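Side-chain contact in IPT/TIG domain-containing protein BACOVA_02650 (Bacteroides ovatus, PDB 5E7H), which binds polysaccharide at the cell surface and probably captures xyloglucan before its transport into the periplasm for degradation: residues 170-175 with 191-196. Residues are numbered along the deposited sequence; the frame is centred on the assembly and turned at random.
Sequences EVFTGP and GYVPVS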
loop_
_atom_site.group_PDB
_atom_site.type_symbol
_atom_site.label_atom_id
_atom_site.label_comp_id
_atom_site.label_asym_id
_atom_site.label_seq_id
_atom_site.Cartn_x
_atom_site.Cartn_y
_atom_site.Cartn_z
ATOM N N GLU A 170 -0.504 -10.704 -13.305
ATOM C CA GLU A 170 -1.682 -11.159 -14.057
ATOM C C GLU A 170 -2.713 -11.644 -13.074
ATOM O O GLU A 170 -2.361 -12.161 -12.010
ATOM C CB GLU A 170 -1.351 -12.317 -15.020
ATOM C CG GLU A 170 -0.087 -12.196 -15.848
ATOM C CD GLU A 170 -0.281 -11.422 -17.142
ATOM O OE1 GLU A 170 -1.368 -10.832 -17.335
ATOM O OE2 GLU A 170 0.659 -11.414 -17.968
ATOM N N VAL A 171 -3.990 -11.522 -13.426
ATOM C CA VAL A 171 -5.016 -12.054 -12.556
ATOM C C VAL A 171 -4.891 -13.571 -12.512
ATOM O O VAL A 171 -4.384 -14.210 -13.454
ATOM C CB VAL A 171 -6.434 -11.654 -13.006
ATOM C CG1 VAL A 171 -6.618 -10.134 -12.856
ATOM C CG2 VAL A 171 -6.691 -12.107 -14.406
ATOM N N PHE A 172 -5.356 -14.120 -11.412
ATOM C CA PHE A 172 -5.293 -15.558 -11.168
ATOM C C PHE A 172 -6.592 -16.028 -10.547
ATOM O O PHE A 172 -7.370 -15.233 -10.021
ATOM C CB PHE A 172 -4.089 -15.897 -10.270
ATOM C CG PHE A 172 -3.962 -15.016 -9.055
ATOM C CD1 PHE A 172 -4.717 -15.254 -7.918
ATOM C CD2 PHE A 172 -3.067 -13.951 -9.045
ATOM C CE1 PHE A 172 -4.593 -14.441 -6.801
ATOM C CE2 PHE A 172 -2.943 -13.142 -7.950
ATOM C CZ PHE A 172 -3.697 -13.379 -6.819
ATOM N N THR A 173 -6.835 -17.332 -10.636
ATOM C CA THR A 173 -8.029 -17.939 -10.080
ATOM C C THR A 173 -7.637 -19.130 -9.220
ATOM O O THR A 173 -7.156 -20.153 -9.731
ATOM C CB THR A 173 -9.006 -18.411 -11.177
ATOM O OG1 THR A 173 -9.318 -17.314 -12.040
ATOM C CG2 THR A 173 -10.286 -18.956 -10.548
ATOM N N GLY A 174 -7.851 -18.988 -7.919
ATOM C CA GLY A 174 -7.559 -20.041 -6.956
ATOM C C GLY A 174 -6.740 -19.499 -5.800
ATOM O O GLY A 174 -7.194 -19.509 -4.655
ATOM N N PRO A 175 -5.529 -19.006 -6.092
ATOM C CA PRO A 175 -4.653 -18.588 -4.995
ATOM C C PRO A 175 -5.221 -17.434 -4.176
ATOM O O PRO A 175 -5.907 -16.561 -4.721
ATOM C CB PRO A 175 -3.365 -18.198 -5.719
ATOM C CG PRO A 175 -3.372 -19.074 -6.935
ATOM C CD PRO A 175 -4.799 -19.120 -7.364
ATOM N N GLY A 191 -8.251 -15.692 2.804
ATOM C CA GLY A 191 -8.921 -15.710 1.520
ATOM C C GLY A 191 -8.854 -14.417 0.737
ATOM O O GLY A 191 -9.721 -14.148 -0.113
ATOM N N TYR A 192 -7.819 -13.635 0.988
ATOM C CA TYR A 192 -7.705 -12.297 0.412
ATOM C C TYR A 192 -7.067 -12.306 -0.964
ATOM O O TYR A 192 -6.012 -12.903 -1.167
ATOM C CB TYR A 192 -6.893 -11.384 1.339
ATOM C CG TYR A 192 -6.776 -9.959 0.836
ATOM C CD1 TYR A 192 -7.876 -9.124 0.841
ATOM C CD2 TYR A 192 -5.579 -9.460 0.331
ATOM C CE1 TYR A 192 -7.790 -7.822 0.366
ATOM C CE2 TYR A 192 -5.492 -8.150 -0.141
ATOM C CZ TYR A 192 -6.606 -7.358 -0.125
ATOM O OH TYR A 192 -6.556 -6.062 -0.614
ATOM N N VAL A 193 -7.723 -11.627 -1.901
ATOM C CA VAL A 193 -7.156 -11.345 -3.207
ATOM C C VAL A 193 -6.909 -9.828 -3.289
ATOM O O VAL A 193 -7.850 -9.064 -3.093
ATOM C CB VAL A 193 -8.091 -11.792 -4.344
ATOM C CG1 VAL A 193 -7.484 -11.492 -5.703
ATOM C CG2 VAL A 193 -8.412 -13.303 -4.205
ATOM N N PRO A 194 -5.662 -9.412 -3.555
ATOM C CA PRO A 194 -5.359 -7.968 -3.617
ATOM C C PRO A 194 -6.265 -7.195 -4.557
ATOM O O PRO A 194 -6.439 -7.605 -5.709
ATOM C CB PRO A 194 -3.924 -7.941 -4.106
ATOM C CG PRO A 194 -3.333 -9.219 -3.566
ATOM C CD PRO A 194 -4.440 -10.223 -3.713
ATOM N N VAL A 195 -6.866 -6.121 -4.041
ATOM C CA VAL A 195 -7.679 -5.209 -4.844
ATOM C C VAL A 195 -7.274 -3.783 -4.502
ATOM O O VAL A 195 -6.884 -3.474 -3.392
ATOM C CB VAL A 195 -9.193 -5.383 -4.624
ATOM C CG1 VAL A 195 -9.676 -6.714 -5.200
ATOM C CG2 VAL A 195 -9.556 -5.269 -3.155
ATOM N N SER A 196 -7.413 -2.910 -5.481
ATOM C CA SER A 196 -7.007 -1.523 -5.316
ATOM C C SER A 196 -7.953 -0.728 -4.427
ATOM O O SER A 196 -9.178 -0.787 -4.600
ATOM C CB SER A 196 -6.926 -0.862 -6.692
ATOM O OG SER A 196 -6.846 0.545 -6.556
#
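Phe-172 reaches across to Val-193 and Pro-194 with the outer part of its ring. Atom CE1 of Phe-172 lies 4.3 Å from CG1 of Val-193, which approaches obliquely. Pro-194 comes in at the ring edge, near the ring plane, with its CD 4.5 Å from CZ of Phe-172. The other methyl of Val-193, CG2, comes within 4.1 Å of the carbonyl O of Pro-175. A chi1 of -180° puts CG1 of Val-193 beside the carbonyl carbon, toward Phe-172, and CG2 beside the backbone N, toward that oxygen. The contact is small, with 105 Å² buried in all. Its side-chain pairs are apolar, and no hydrogen bond crosses it.

Further out, Phe-172 and Pro-175 both touch Ile-248 of strand 246-259. Pro-194 packs on Met-208 and Cys-166, and its carbonyl O accepts a hydrogen bond from Thr-202 OG1. The Tyr-192 hydroxyl takes a weak bond from the N of Val-195, 3.4 Å from OH. Gly-191 and Tyr-192 form a G1 beta bulge opposite Phe-177.

The 170-175 loop links two antiparallel sheets and packs against the chain leaving edge strand 189-192, consistent with a beta-sandwich in the xyloglucan-binding domain.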